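Local coordinates for protein laminin subunit ALPHA-1 (Mus musculus, PDB 2JD4) that is a subunit of the basement-membrane protein laminin-111, whose C-terminal LG4-5 domain pair binds magnesium ions in this crystal and probably helps anchor laminin to cell surfaces, at residues 248-253 and 257-262; 59-64 and 81-86; 322-327 and 360-365; 278-283 and 300-305; 329-334 and 339-344. The protein carries 4 engineered substitutions. All blocks are in the same frame, centred on the assembly; numbering follows the deposited sequence.

Overall arrangement
Four of the five contacts build the second laminin G domain; interaction 2 belongs to the first, its centre about 44 Å from that of interaction 1. The hairpin of interaction 1 meets interaction 4 where Val257 CG2 packs 3.6 Å from Leu280 CD1, and interaction 5 through the Glu251 carboxylate, bonded by Ser339 OG and Ser340 N. Interaction 5 is nested inside the loop closed by interaction 3 and touches it at Phe344 N and Gly327 O. Interaction 3 comes within about 11 Å of interaction 2, nearest atoms. The magnesium ion of the second domain is about 10 Å from the Val261 side chain, that of the first about 14 Å from the side chain of Phe83.

Interaction 1 of 5, residues 248-253 and 257-262; sequences IGLEIV and VLFHVN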
# COMPACT_ATOMS: atom_id res chain seq x y z
N ILE A 248 9.41 4.95 21.96
CA ILE A 248 9.83 6.00 21.04
C ILE A 248 8.59 6.56 20.35
O ILE A 248 7.59 5.85 20.19
CB ILE A 248 10.81 5.49 19.95
CG1 ILE A 248 10.10 4.54 18.99
CG2 ILE A 248 11.99 4.78 20.61
CD1 ILE A 248 10.93 4.20 17.76
N GLY A 249 8.64 7.83 19.95
CA GLY A 249 7.50 8.44 19.29
C GLY A 249 7.87 9.56 18.33
O GLY A 249 8.88 10.24 18.52
N LEU A 250 7.05 9.74 17.30
CA LEU A 250 7.25 10.78 16.29
C LEU A 250 5.88 11.44 16.11
O LEU A 250 4.89 10.76 15.83
CB LEU A 250 7.71 10.15 14.97
CG LEU A 250 8.51 11.00 13.99
CD1 LEU A 250 9.85 11.37 14.61
CD2 LEU A 250 8.74 10.20 12.70
N GLU A 251 5.81 12.76 16.28
CA GLU A 251 4.54 13.47 16.17
C GLU A 251 4.69 14.92 15.75
O GLU A 251 5.77 15.52 15.87
CB GLU A 251 3.80 13.42 17.51
CG GLU A 251 4.72 13.64 18.71
CD GLU A 251 3.98 13.75 20.05
OE1 GLU A 251 2.89 13.18 20.21
OE2 GLU A 251 4.53 14.42 20.96
N ILE A 252 3.60 15.48 15.24
CA ILE A 252 3.55 16.88 14.82
C ILE A 252 2.65 17.59 15.83
O ILE A 252 1.48 17.25 15.97
CB ILE A 252 2.92 17.03 13.41
CG1 ILE A 252 3.75 16.27 12.37
CG2 ILE A 252 2.83 18.50 13.03
CD1 ILE A 252 3.21 16.38 10.95
N VAL A 253 3.21 18.56 16.55
CA VAL A 253 2.45 19.32 17.54
C VAL A 253 2.66 20.81 17.31
O VAL A 253 3.78 21.32 17.43
CB VAL A 253 2.90 18.96 18.98
CG1 VAL A 253 2.15 19.81 20.00
CG2 VAL A 253 2.65 17.48 19.24
N VAL A 257 7.87 19.25 14.61
CA VAL A 257 8.03 17.80 14.63
C VAL A 257 8.86 17.42 15.86
O VAL A 257 9.92 18.00 16.10
CB VAL A 257 8.74 17.30 13.35
CG1 VAL A 257 8.96 15.79 13.44
CG2 VAL A 257 7.89 17.62 12.13
N LEU A 258 8.35 16.47 16.63
CA LEU A 258 9.02 16.00 17.84
C LEU A 258 9.36 14.52 17.74
O LEU A 258 8.54 13.71 17.29
CB LEU A 258 8.14 16.23 19.06
CG LEU A 258 7.51 17.61 19.25
CD1 LEU A 258 6.68 17.63 20.52
CD2 LEU A 258 8.61 18.67 19.30
N PHE A 259 10.57 14.18 18.17
CA PHE A 259 11.06 12.80 18.17
C PHE A 259 11.45 12.50 19.62
O PHE A 259 12.46 12.99 20.11
CB PHE A 259 12.27 12.70 17.24
CG PHE A 259 12.93 11.34 17.22
CD1 PHE A 259 12.18 10.18 17.35
CD2 PHE A 259 14.30 11.23 17.01
CE1 PHE A 259 12.79 8.92 17.26
CE2 PHE A 259 14.92 9.98 16.91
CZ PHE A 259 14.16 8.83 17.04
N HIS A 260 10.61 11.72 20.31
CA HIS A 260 10.85 11.36 21.71
C HIS A 260 11.42 9.96 21.83
O HIS A 260 11.06 9.07 21.07
CB HIS A 260 9.56 11.39 22.52
CG HIS A 260 8.77 12.65 22.39
ND1 HIS A 260 9.20 13.86 22.89
CD2 HIS A 260 7.56 12.89 21.82
CE1 HIS A 260 8.29 14.78 22.64
NE2 HIS A 260 7.29 14.22 21.99
N VAL A 261 12.30 9.77 22.81
CA VAL A 261 12.89 8.46 23.04
C VAL A 261 13.08 8.27 24.54
O VAL A 261 13.46 9.21 25.24
CB VAL A 261 14.25 8.34 22.33
CG1 VAL A 261 15.00 7.11 22.83
CG2 VAL A 261 14.05 8.25 20.82
N ASN A 262 12.80 7.07 25.03
CA ASN A 262 12.99 6.78 26.45
C ASN A 262 13.60 5.39 26.61
O ASN A 262 12.95 4.38 26.30
CB ASN A 262 11.66 6.83 27.21
CG ASN A 262 11.86 6.83 28.72
OD1 ASN A 262 12.64 6.04 29.24
ND2 ASN A 262 11.16 7.72 29.42
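Glu251 and His260 meet above a tight antiparallel hairpin, where His260 NE2 donates to Glu251 OE2 over 3.0 Å with an N-H...O angle of 144°. The oxygen lies in the imidazole plane, at the ring edge, whereas the nitrogen comes in 38° above the carboxylate plane. Glu251 starts with CG wedged between its backbone N and carbonyl carbon (chi1 42°) and then runs extended across the neighbouring strand. Below it, Gly249 with His260 and Glu251 with Leu258 form hydrogen-bonded pairs, two N-H...O bonds each; in the second, Leu258 N lies 2.9 Å from Glu251 O. On the apolar face Leu250 CD1 touches Phe259 CD1 at 3.8 Å, and Ile248 CG2 runs beside Val261 CG2 at 4.0 Å. The polar pair has its own second shell: Ser339 OG and Ser340 N bind the two Glu251 oxygens, and Thr269 OG1 bonds His260 ND1. Shortened to an alanine, this glutamate position would probably leave His260 NE2, Ser339 OG and Ser340 N without the carboxylate they share. Strands 235-241 and 267-272 flank the hairpin, while Leu250, Val257 and Phe259 pack on strands 286-293 and 296-301 across the sandwich interior.

Interaction 2 of 5, residues 59-64 and 81-86; sequences LIYYVA and LHFMFD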
# COMPACT_ATOMS: atom_id res chain seq x y z
N LEU A 59 -1.18 -8.99 -7.36
CA LEU A 59 -1.94 -9.90 -8.23
C LEU A 59 -3.13 -9.13 -8.83
O LEU A 59 -3.89 -8.51 -8.09
CB LEU A 59 -2.43 -11.12 -7.43
CG LEU A 59 -3.20 -12.20 -8.20
CD1 LEU A 59 -3.02 -13.56 -7.52
CD2 LEU A 59 -4.68 -11.83 -8.28
N ILE A 60 -3.27 -9.17 -10.15
CA ILE A 60 -4.35 -8.46 -10.83
C ILE A 60 -5.57 -9.35 -11.09
O ILE A 60 -6.71 -8.92 -10.86
CB ILE A 60 -3.83 -7.82 -12.13
CG1 ILE A 60 -2.67 -6.87 -11.79
CG2 ILE A 60 -4.96 -7.08 -12.84
CD1 ILE A 60 -1.86 -6.36 -13.00
N TYR A 61 -5.35 -10.57 -11.59
CA TYR A 61 -6.46 -11.52 -11.77
C TYR A 61 -5.96 -12.96 -11.71
O TYR A 61 -4.78 -13.24 -11.99
CB TYR A 61 -7.25 -11.28 -13.07
CG TYR A 61 -6.67 -11.81 -14.36
CD1 TYR A 61 -6.59 -13.18 -14.61
CD2 TYR A 61 -6.26 -10.94 -15.37
CE1 TYR A 61 -6.11 -13.67 -15.83
CE2 TYR A 61 -5.78 -11.41 -16.59
CZ TYR A 61 -5.71 -12.78 -16.81
OH TYR A 61 -5.25 -13.25 -18.02
N TYR A 62 -6.85 -13.87 -11.33
CA TYR A 62 -6.53 -15.28 -11.20
C TYR A 62 -7.75 -16.17 -11.45
O TYR A 62 -8.87 -15.85 -11.04
CB TYR A 62 -6.00 -15.52 -9.78
CG TYR A 62 -5.76 -16.96 -9.39
CD1 TYR A 62 -4.60 -17.64 -9.78
CD2 TYR A 62 -6.67 -17.64 -8.59
CE1 TYR A 62 -4.36 -18.95 -9.37
CE2 TYR A 62 -6.45 -18.95 -8.18
CZ TYR A 62 -5.29 -19.60 -8.57
OH TYR A 62 -5.07 -20.89 -8.16
N VAL A 63 -7.52 -17.28 -12.16
CA VAL A 63 -8.56 -18.28 -12.43
C VAL A 63 -7.85 -19.63 -12.30
O VAL A 63 -6.68 -19.75 -12.65
CB VAL A 63 -9.16 -18.17 -13.86
CG1 VAL A 63 -10.00 -16.91 -13.97
CG2 VAL A 63 -8.06 -18.17 -14.90
N ALA A 64 -8.55 -20.63 -11.78
CA ALA A 64 -7.92 -21.93 -11.61
C ALA A 64 -8.89 -23.07 -11.40
O ALA A 64 -10.05 -22.88 -11.02
CB ALA A 64 -6.95 -21.87 -10.43
N LEU A 81 4.54 -6.12 -15.89
CA LEU A 81 3.56 -7.20 -16.03
C LEU A 81 4.06 -8.57 -16.47
O LEU A 81 4.92 -8.68 -17.36
CB LEU A 81 2.46 -6.74 -16.99
CG LEU A 81 1.66 -5.51 -16.55
CD1 LEU A 81 0.72 -5.05 -17.67
CD2 LEU A 81 0.87 -5.86 -15.29
N HIS A 82 3.50 -9.61 -15.86
CA HIS A 82 3.81 -11.01 -16.16
C HIS A 82 2.50 -11.80 -16.27
O HIS A 82 1.68 -11.78 -15.36
CB HIS A 82 4.67 -11.61 -15.04
CG HIS A 82 5.97 -10.90 -14.83
ND1 HIS A 82 7.10 -11.16 -15.58
CD2 HIS A 82 6.32 -9.90 -13.98
CE1 HIS A 82 8.08 -10.37 -15.20
NE2 HIS A 82 7.63 -9.59 -14.23
N PHE A 83 2.33 -12.49 -17.40
CA PHE A 83 1.15 -13.30 -17.68
C PHE A 83 1.57 -14.76 -17.81
O PHE A 83 2.42 -15.08 -18.63
CB PHE A 83 0.50 -12.81 -18.99
CG PHE A 83 -0.56 -13.73 -19.56
CD1 PHE A 83 -1.57 -14.25 -18.76
CD2 PHE A 83 -0.58 -14.03 -20.93
CE1 PHE A 83 -2.60 -15.06 -19.31
CE2 PHE A 83 -1.59 -14.83 -21.48
CZ PHE A 83 -2.60 -15.35 -20.67
N MET A 84 0.97 -15.64 -17.01
CA MET A 84 1.32 -17.06 -17.10
C MET A 84 0.13 -17.98 -16.83
O MET A 84 -0.81 -17.63 -16.11
CB MET A 84 2.46 -17.40 -16.13
CG MET A 84 2.07 -17.49 -14.66
SD MET A 84 3.47 -18.03 -13.62
CE MET A 84 4.41 -16.51 -13.51
N PHE A 85 0.18 -19.17 -17.42
CA PHE A 85 -0.88 -20.16 -17.25
C PHE A 85 -0.31 -21.56 -17.44
O PHE A 85 0.78 -21.72 -17.99
CB PHE A 85 -2.00 -19.91 -18.28
CG PHE A 85 -1.52 -19.92 -19.71
CD1 PHE A 85 -1.41 -21.11 -20.42
CD2 PHE A 85 -1.17 -18.73 -20.34
CE1 PHE A 85 -0.94 -21.12 -21.74
CE2 PHE A 85 -0.70 -18.73 -21.66
CZ PHE A 85 -0.59 -19.93 -22.36
N ASP A 86 -1.04 -22.56 -16.96
CA ASP A 86 -0.63 -23.96 -17.08
C ASP A 86 -1.88 -24.72 -17.48
O ASP A 86 -2.89 -24.69 -16.77
CB ASP A 86 -0.13 -24.49 -15.73
CG ASP A 86 0.64 -25.80 -15.85
OD1 ASP A 86 0.26 -26.65 -16.69
OD2 ASP A 86 1.62 -25.99 -15.10
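Tyr61 reaches Phe83 with its hydroxyl across the width of an intervening strand, for the two CA atoms are 9.8 Å apart. The side chain can be followed outward. CB leaves a backbone that is not paired with strand 80-86, and chi1 of 81° puts CG between the backbone N and the carbonyl carbon, turning the ring across the gap, where it touches Leu74 of strand 71-77. The ring carbons still fall short of Phe83; even Tyr61 CZ is 4.6 Å from Phe83 CE1. Only OH makes the approach, at 3.5 Å from Phe83 CE1 and 3.9 Å from Phe83 CD1, the two side chains crossing at a slant. Since that oxygen is hydrogen-bonded to Thr110 OG1, on the facing sheet, a buried polar tip is satisfied while it also touches the Phe83 ring obliquely. Phe83 meets it with CG trans to the backbone N (chi1 168°). The second touch is purely apolar: Ile60 CD1 lies 3.6 Å from Leu81 CD2, with the side chains crossing at about a right angle. The consecutive residues Ile60 and Tyr61 can both take part because they stand opposite the single residue Leu74, a classic beta bulge. Leu81 continues onto Met119 and Val121, and Phe83 onto Met119, all on strand 116-121. Side chains of alternate strands thus meet over the middle one in the apolar interior between two antiparallel sheets, as in the beta sandwich of laminin G domains and the wider concanavalin-like group.

Interaction 3 of 5, residues 322-327 and 360-365; sequences DPIYVG and QSLDLS
Along the interior of the second laminin G sandwich, Ile324 and Val326 of strand 322-326 pack against Leu362 and Leu364, which lie in the chain leaving a short, weakly bonded strand around Gln360 and Ser361. The touching is by branch ends alone. Ile324 CD1 faces Leu362 CD1 at 4.3 Å, and Val326 CG2 lies 4.2 Å from Leu364 CD2, the latter pair meeting at a slant. Leu364 turns its CG away from its carbonyl carbon (chi1 -62°), which carries the methyls toward the valine although its CB is not aimed there. These are loose van der Waals contacts between backbones some 9 to 10 Å apart. The 360-365 chain is shaped on its far side by Asp363, whose OD1 accepts from Ser365 N (3.1 Å) and from Ser365 OG (2.7 Å). Both donors come from the same face of the carboxylate, 59° and 40° out of its plane, and His376 NE2 is a further partner. Leu211 and Phe203 help to cover the leucines, while Asp363 and Ser365 touch Gln28 of the first sandwich. Asp363 OD1 bonded to the backbone N two residues on defines an Asx turn, here leading into a 3-10 segment.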
# COMPACT_ATOMS: atom_id res chain seq x y z
N ASP A 322 6.58 -4.40 21.04
CA ASP A 322 5.18 -4.11 20.77
C ASP A 322 4.91 -3.68 19.33
O ASP A 322 5.83 -3.45 18.54
CB ASP A 322 4.73 -3.03 21.74
CG ASP A 322 5.00 -3.41 23.19
OD1 ASP A 322 4.04 -3.75 23.90
OD2 ASP A 322 6.17 -3.39 23.61
N PRO A 323 3.62 -3.57 18.96
CA PRO A 323 3.24 -3.17 17.60
C PRO A 323 3.64 -1.73 17.27
O PRO A 323 3.90 -0.92 18.16
CB PRO A 323 1.72 -3.36 17.58
CG PRO A 323 1.51 -4.46 18.59
CD PRO A 323 2.44 -4.05 19.70
N ILE A 324 3.68 -1.43 15.98
CA ILE A 324 4.01 -0.10 15.51
C ILE A 324 2.71 0.60 15.14
O ILE A 324 2.00 0.17 14.23
CB ILE A 324 4.91 -0.15 14.26
CG1 ILE A 324 6.23 -0.85 14.58
CG2 ILE A 324 5.18 1.27 13.76
CD1 ILE A 324 7.13 -1.03 13.36
N TYR A 325 2.39 1.67 15.86
CA TYR A 325 1.18 2.43 15.59
C TYR A 325 1.47 3.60 14.67
O TYR A 325 2.33 4.42 14.97
CB TYR A 325 0.54 2.89 16.90
CG TYR A 325 -0.27 1.80 17.57
CD1 TYR A 325 0.35 0.79 18.31
CD2 TYR A 325 -1.65 1.70 17.35
CE1 TYR A 325 -0.38 -0.30 18.81
CE2 TYR A 325 -2.38 0.62 17.84
CZ TYR A 325 -1.74 -0.38 18.57
OH TYR A 325 -2.46 -1.46 19.02
N VAL A 326 0.76 3.65 13.55
CA VAL A 326 0.97 4.71 12.57
C VAL A 326 -0.22 5.65 12.42
O VAL A 326 -1.35 5.22 12.24
CB VAL A 326 1.27 4.11 11.18
CG1 VAL A 326 1.63 5.23 10.21
CG2 VAL A 326 2.41 3.09 11.28
N GLY A 327 0.04 6.95 12.51
CA GLY A 327 -1.02 7.94 12.35
C GLY A 327 -1.94 8.17 13.54
O GLY A 327 -2.88 8.98 13.45
N GLN A 360 14.14 -1.69 5.61
CA GLN A 360 12.88 -2.41 5.62
C GLN A 360 11.72 -1.43 5.50
O GLN A 360 11.51 -0.59 6.37
CB GLN A 360 12.75 -3.22 6.91
CG GLN A 360 11.39 -3.84 7.14
CD GLN A 360 11.34 -4.68 8.40
OE1 GLN A 360 11.97 -5.73 8.48
NE2 GLN A 360 10.59 -4.21 9.39
N SER A 361 10.97 -1.52 4.40
CA SER A 361 9.84 -0.62 4.19
C SER A 361 8.54 -1.24 4.69
O SER A 361 8.24 -2.40 4.42
CB SER A 361 9.74 -0.24 2.71
OG SER A 361 9.80 -1.38 1.88
N LEU A 362 7.77 -0.44 5.42
CA LEU A 362 6.51 -0.89 6.00
C LEU A 362 5.34 -0.74 5.03
O LEU A 362 5.09 0.34 4.51
CB LEU A 362 6.21 -0.09 7.27
CG LEU A 362 7.35 0.02 8.29
CD1 LEU A 362 6.86 0.82 9.49
CD2 LEU A 362 7.81 -1.37 8.72
N ASP A 363 4.63 -1.84 4.81
CA ASP A 363 3.49 -1.86 3.91
C ASP A 363 2.22 -1.77 4.75
O ASP A 363 1.82 -2.74 5.38
CB ASP A 363 3.50 -3.15 3.10
CG ASP A 363 2.33 -3.27 2.14
OD1 ASP A 363 1.54 -2.31 2.01
OD2 ASP A 363 2.21 -4.34 1.50
N LEU A 364 1.59 -0.60 4.75
CA LEU A 364 0.38 -0.38 5.53
C LEU A 364 -0.80 -1.30 5.16
O LEU A 364 -1.74 -1.43 5.94
CB LEU A 364 -0.03 1.09 5.44
CG LEU A 364 0.99 2.08 6.01
CD1 LEU A 364 0.58 3.50 5.69
CD2 LEU A 364 1.11 1.89 7.51
N SER A 365 -0.75 -1.93 3.99
CA SER A 365 -1.85 -2.82 3.62
C SER A 365 -1.83 -4.09 4.48
O SER A 365 -2.79 -4.87 4.48
CB SER A 365 -1.77 -3.19 2.13
OG SER A 365 -0.59 -3.93 1.85

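Interaction 4 of 5, residues 278-283 and 300-305; sequences RALCDG and TVDGNS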
# COMPACT_ATOMS: atom_id res chain seq x y z
N ARG A 278 3.21 27.72 9.66
CA ARG A 278 2.42 26.94 8.72
C ARG A 278 3.26 26.26 7.63
O ARG A 278 2.71 25.65 6.71
CB ARG A 278 1.36 27.83 8.08
CG ARG A 278 1.91 29.13 7.51
CD ARG A 278 2.60 28.93 6.17
NE ARG A 278 3.42 30.08 5.80
CZ ARG A 278 2.98 31.33 5.71
NH1 ARG A 278 1.71 31.61 5.97
NH2 ARG A 278 3.81 32.30 5.36
N ALA A 279 4.58 26.36 7.74
CA ALA A 279 5.48 25.78 6.75
C ALA A 279 5.21 24.31 6.44
O ALA A 279 5.17 23.91 5.27
CB ALA A 279 6.92 25.95 7.20
N LEU A 280 5.02 23.50 7.48
CA LEU A 280 4.79 22.07 7.29
C LEU A 280 3.38 21.66 6.88
O LEU A 280 3.18 20.57 6.35
CB LEU A 280 5.21 21.31 8.55
CG LEU A 280 6.69 21.38 8.92
CD1 LEU A 280 6.96 20.54 10.16
CD2 LEU A 280 7.54 20.89 7.77
N CYS A 281 2.39 22.53 7.11
CA CYS A 281 1.03 22.19 6.72
C CYS A 281 0.66 22.87 5.41
O CYS A 281 -0.49 23.29 5.20
CB CYS A 281 0.04 22.56 7.83
SG CYS A 281 -0.15 24.34 8.21
N ASP A 282 1.64 22.97 4.51
CA ASP A 282 1.44 23.60 3.21
C ASP A 282 0.89 22.66 2.14
O ASP A 282 0.68 23.06 0.99
CB ASP A 282 2.76 24.24 2.73
CG ASP A 282 3.88 23.22 2.51
OD1 ASP A 282 3.74 22.05 2.92
OD2 ASP A 282 4.91 23.61 1.92
N GLY A 283 0.63 21.41 2.51
CA GLY A 283 0.08 20.46 1.56
C GLY A 283 1.09 19.85 0.60
O GLY A 283 0.72 19.07 -0.28
N THR A 300 15.85 14.81 11.38
CA THR A 300 16.13 15.60 10.20
C THR A 300 14.87 15.80 9.37
O THR A 300 14.23 14.83 8.95
CB THR A 300 17.20 14.91 9.33
OG1 THR A 300 18.35 14.61 10.13
CG2 THR A 300 17.62 15.82 8.18
N VAL A 301 14.50 17.06 9.16
CA VAL A 301 13.31 17.40 8.37
C VAL A 301 13.73 18.29 7.21
O VAL A 301 14.33 19.35 7.40
CB VAL A 301 12.26 18.15 9.22
CG1 VAL A 301 11.02 18.41 8.38
CG2 VAL A 301 11.90 17.33 10.45
N ASP A 302 13.41 17.84 5.99
CA ASP A 302 13.78 18.57 4.79
C ASP A 302 15.26 18.92 4.78
O ASP A 302 15.65 20.00 4.32
CB ASP A 302 12.93 19.84 4.64
CG ASP A 302 11.46 19.55 4.41
OD1 ASP A 302 11.16 18.50 3.79
OD2 ASP A 302 10.61 20.36 4.83
N GLY A 303 16.09 18.02 5.29
CA GLY A 303 17.52 18.25 5.31
C GLY A 303 18.06 18.96 6.55
O GLY A 303 19.27 19.00 6.76
N ASN A 304 17.17 19.52 7.36
CA ASN A 304 17.56 20.23 8.58
C ASN A 304 17.64 19.26 9.75
O ASN A 304 16.65 18.63 10.12
CB ASN A 304 16.54 21.33 8.87
CG ASN A 304 16.34 22.27 7.69
OD1 ASN A 304 17.20 23.10 7.39
ND2 ASN A 304 15.21 22.12 7.01
N SER A 305 18.82 19.15 10.35
CA SER A 305 19.03 18.25 11.48
C SER A 305 19.03 18.91 12.84
O SER A 305 19.41 20.07 12.99
CB SER A 305 20.35 17.48 11.30
OG SER A 305 20.29 16.58 10.21
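The carbonyl oxygen of Val301, a residue whose side chain touches Leu280 across the contact, is gripped by two donors of one residue: Asn304 N at 2.8 Å and Asn304 ND2 at 2.9 Å. The amide nitrogen lies in the carbonyl plane, yet its N-H...O angle of 140° and the 25° by which the oxygen leaves the amide plane make that bond bent. With the return bond from Val301 N to Asn304 O, these close a type I' turn, whose inner residues Asp302 and Gly303 both have positive phi, the geometry of a two-residue hairpin loop. Thr300 OG1 and Ser305 OG are 2.8 Å apart in a hydrogen bond that either hydroxyl may donate. The contact proper is slight. Leu280 CD2 lies 4.3 Å from Val301 CG1 and 4.3 Å from Asp302 OD2, brought there because CG stands trans to the carbonyl carbon (chi1 -63°) and the chain is then extended. Asp302 has stronger partners: His286 ND1 bonds OD2 and Thr287 N bonds OD1, which probably holds the carboxylate beside the leucine. Next to Leu280, Cys281 forms a disulfide with Cys9, tying the N-terminal stretch to this connection. The connection runs from strand 267-272 to strand 286-293; Leu280 lies on His286 of the latter, and Val301 and Asn304, in the hairpin of strands 296-301 and 304-308, touch Tyr272 of the former.

Interaction 5 of 5, residues 329-334 and 339-344; sequences YPAHIK and SSRASF
Tyr329 and Ser340 make the close end of this contact: the phenol OH donates to Ser340 O over 2.7 Å, the carbonyl oxygen lying in the plane of the ring at its edge. From the acceptor's side the hydroxyl stands 37° above the carbonyl plane. Chi1 of 59°, with CG lodged between backbone N and carbonyl carbon, carries the ring toward 339-344, where it is buried and also touches Val236 and Leu338. Replacing it with a phenylalanine would probably leave Ser340 O without this donor and remove the one direct hydrogen bond between the two segments. Both segments belong to one long connection between strands 322-326 and 347-353, in which Pro330 to Ile333 form a type I beta turn and Ser340 OG, accepting from Ala342 N, makes an ST turn. Toward solvent the packing slackens. Arg341 lays one face of its guanidinium over Tyr329 OH, the oxygen 4.2 Å above the plane, with ring and guanidinium planes 55° apart; NH1 is 3.7 Å from Tyr329 CE1 and equally far from Ala331 CA. Instead of direct bonds, water 2 joins this edge, donating to Ala331 O and Ile333 O (2.7 Å) and accepting from Arg341 NH1 (2.9 Å). Water 1 bridges differently, accepting from Tyr329 N and donating to Arg341 O and to Ser343 OG (2.8 Å).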
# COMPACT_ATOMS: atom_id res chain seq x y z
N TYR A 329 -3.48 6.31 17.63
CA TYR A 329 -3.60 5.13 18.49
C TYR A 329 -4.84 5.22 19.38
O TYR A 329 -5.23 6.32 19.80
CB TYR A 329 -2.34 4.95 19.34
CG TYR A 329 -2.00 6.11 20.26
CD1 TYR A 329 -2.30 6.05 21.63
CD2 TYR A 329 -1.37 7.25 19.78
CE1 TYR A 329 -1.99 7.10 22.48
CE2 TYR A 329 -1.06 8.32 20.63
CZ TYR A 329 -1.37 8.24 21.97
OH TYR A 329 -1.06 9.29 22.81
N PRO A 330 -5.48 4.07 19.67
CA PRO A 330 -6.67 4.04 20.52
C PRO A 330 -6.35 4.31 21.99
O PRO A 330 -5.22 4.08 22.43
CB PRO A 330 -7.23 2.64 20.28
CG PRO A 330 -5.99 1.84 20.06
CD PRO A 330 -5.15 2.72 19.17
N ALA A 331 -7.34 4.82 22.72
CA ALA A 331 -7.19 5.18 24.14
C ALA A 331 -6.67 4.10 25.09
O ALA A 331 -5.99 4.41 26.07
CB ALA A 331 -8.52 5.72 24.67
N HIS A 332 -6.99 2.84 24.81
CA HIS A 332 -6.54 1.76 25.69
C HIS A 332 -5.07 1.36 25.48
O HIS A 332 -4.54 0.55 26.24
CB HIS A 332 -7.44 0.53 25.53
CG HIS A 332 -7.41 -0.08 24.16
ND1 HIS A 332 -8.12 0.44 23.10
CD2 HIS A 332 -6.74 -1.16 23.68
CE1 HIS A 332 -7.89 -0.30 22.02
NE2 HIS A 332 -7.06 -1.27 22.35
N ILE A 333 -4.43 1.94 24.47
CA ILE A 333 -3.03 1.63 24.17
C ILE A 333 -2.08 2.69 24.71
O ILE A 333 -2.20 3.87 24.38
CB ILE A 333 -2.81 1.47 22.65
CG1 ILE A 333 -3.58 0.24 22.15
CG2 ILE A 333 -1.32 1.32 22.35
CD1 ILE A 333 -3.18 -1.06 22.83
N LYS A 334 -1.11 2.27 25.52
CA LYS A 334 -0.15 3.20 26.10
C LYS A 334 0.96 3.57 25.14
O LYS A 334 1.53 2.71 24.47
CB LYS A 334 0.47 2.60 27.37
CG LYS A 334 1.29 3.60 28.19
CD LYS A 334 1.95 2.95 29.41
CE LYS A 334 2.69 3.99 30.25
NZ LYS A 334 3.29 3.41 31.50
N SER A 339 3.30 12.75 23.32
CA SER A 339 2.54 13.67 24.17
C SER A 339 1.14 13.89 23.60
O SER A 339 0.19 14.15 24.34
CB SER A 339 3.28 15.02 24.28
OG SER A 339 3.40 15.67 23.03
N SER A 340 1.01 13.75 22.28
CA SER A 340 -0.27 13.94 21.62
C SER A 340 -1.03 12.64 21.41
O SER A 340 -0.46 11.55 21.41
CB SER A 340 -0.07 14.61 20.25
OG SER A 340 -1.31 14.68 19.55
N ARG A 341 -2.34 12.80 21.20
CA ARG A 341 -3.26 11.69 21.00
C ARG A 341 -4.08 11.94 19.72
O ARG A 341 -4.93 11.12 19.34
CB ARG A 341 -4.18 11.62 22.22
CG ARG A 341 -5.03 10.39 22.36
CD ARG A 341 -5.78 10.43 23.69
NE ARG A 341 -4.91 10.27 24.85
CZ ARG A 341 -4.45 9.10 25.30
NH1 ARG A 341 -4.79 7.97 24.68
NH2 ARG A 341 -3.68 9.04 26.37
N ALA A 342 -3.82 13.06 19.06
CA ALA A 342 -4.54 13.45 17.84
C ALA A 342 -4.15 12.64 16.61
O ALA A 342 -2.97 12.54 16.28
CB ALA A 342 -4.31 14.94 17.57
N SER A 343 -5.14 12.07 15.92
CA SER A 343 -4.88 11.27 14.72
C SER A 343 -4.45 12.16 13.55
O SER A 343 -5.02 13.23 13.32
CB SER A 343 -6.13 10.47 14.32
OG SER A 343 -6.44 9.43 15.24
N PHE A 344 -3.44 11.71 12.81
CA PHE A 344 -2.92 12.43 11.64
C PHE A 344 -3.96 12.51 10.52
O PHE A 344 -4.80 11.62 10.36
CB PHE A 344 -1.67 11.70 11.12
CG PHE A 344 -1.02 12.33 9.90
CD1 PHE A 344 -0.30 13.51 10.01
CD2 PHE A 344 -1.09 11.69 8.66
CE1 PHE A 344 0.37 14.04 8.91
CE2 PHE A 344 -0.43 12.22 7.55
CZ PHE A 344 0.31 13.40 7.68
O HOH W 1 -5.20 8.83 17.66
O HOH W 2 -3.43 5.78 25.91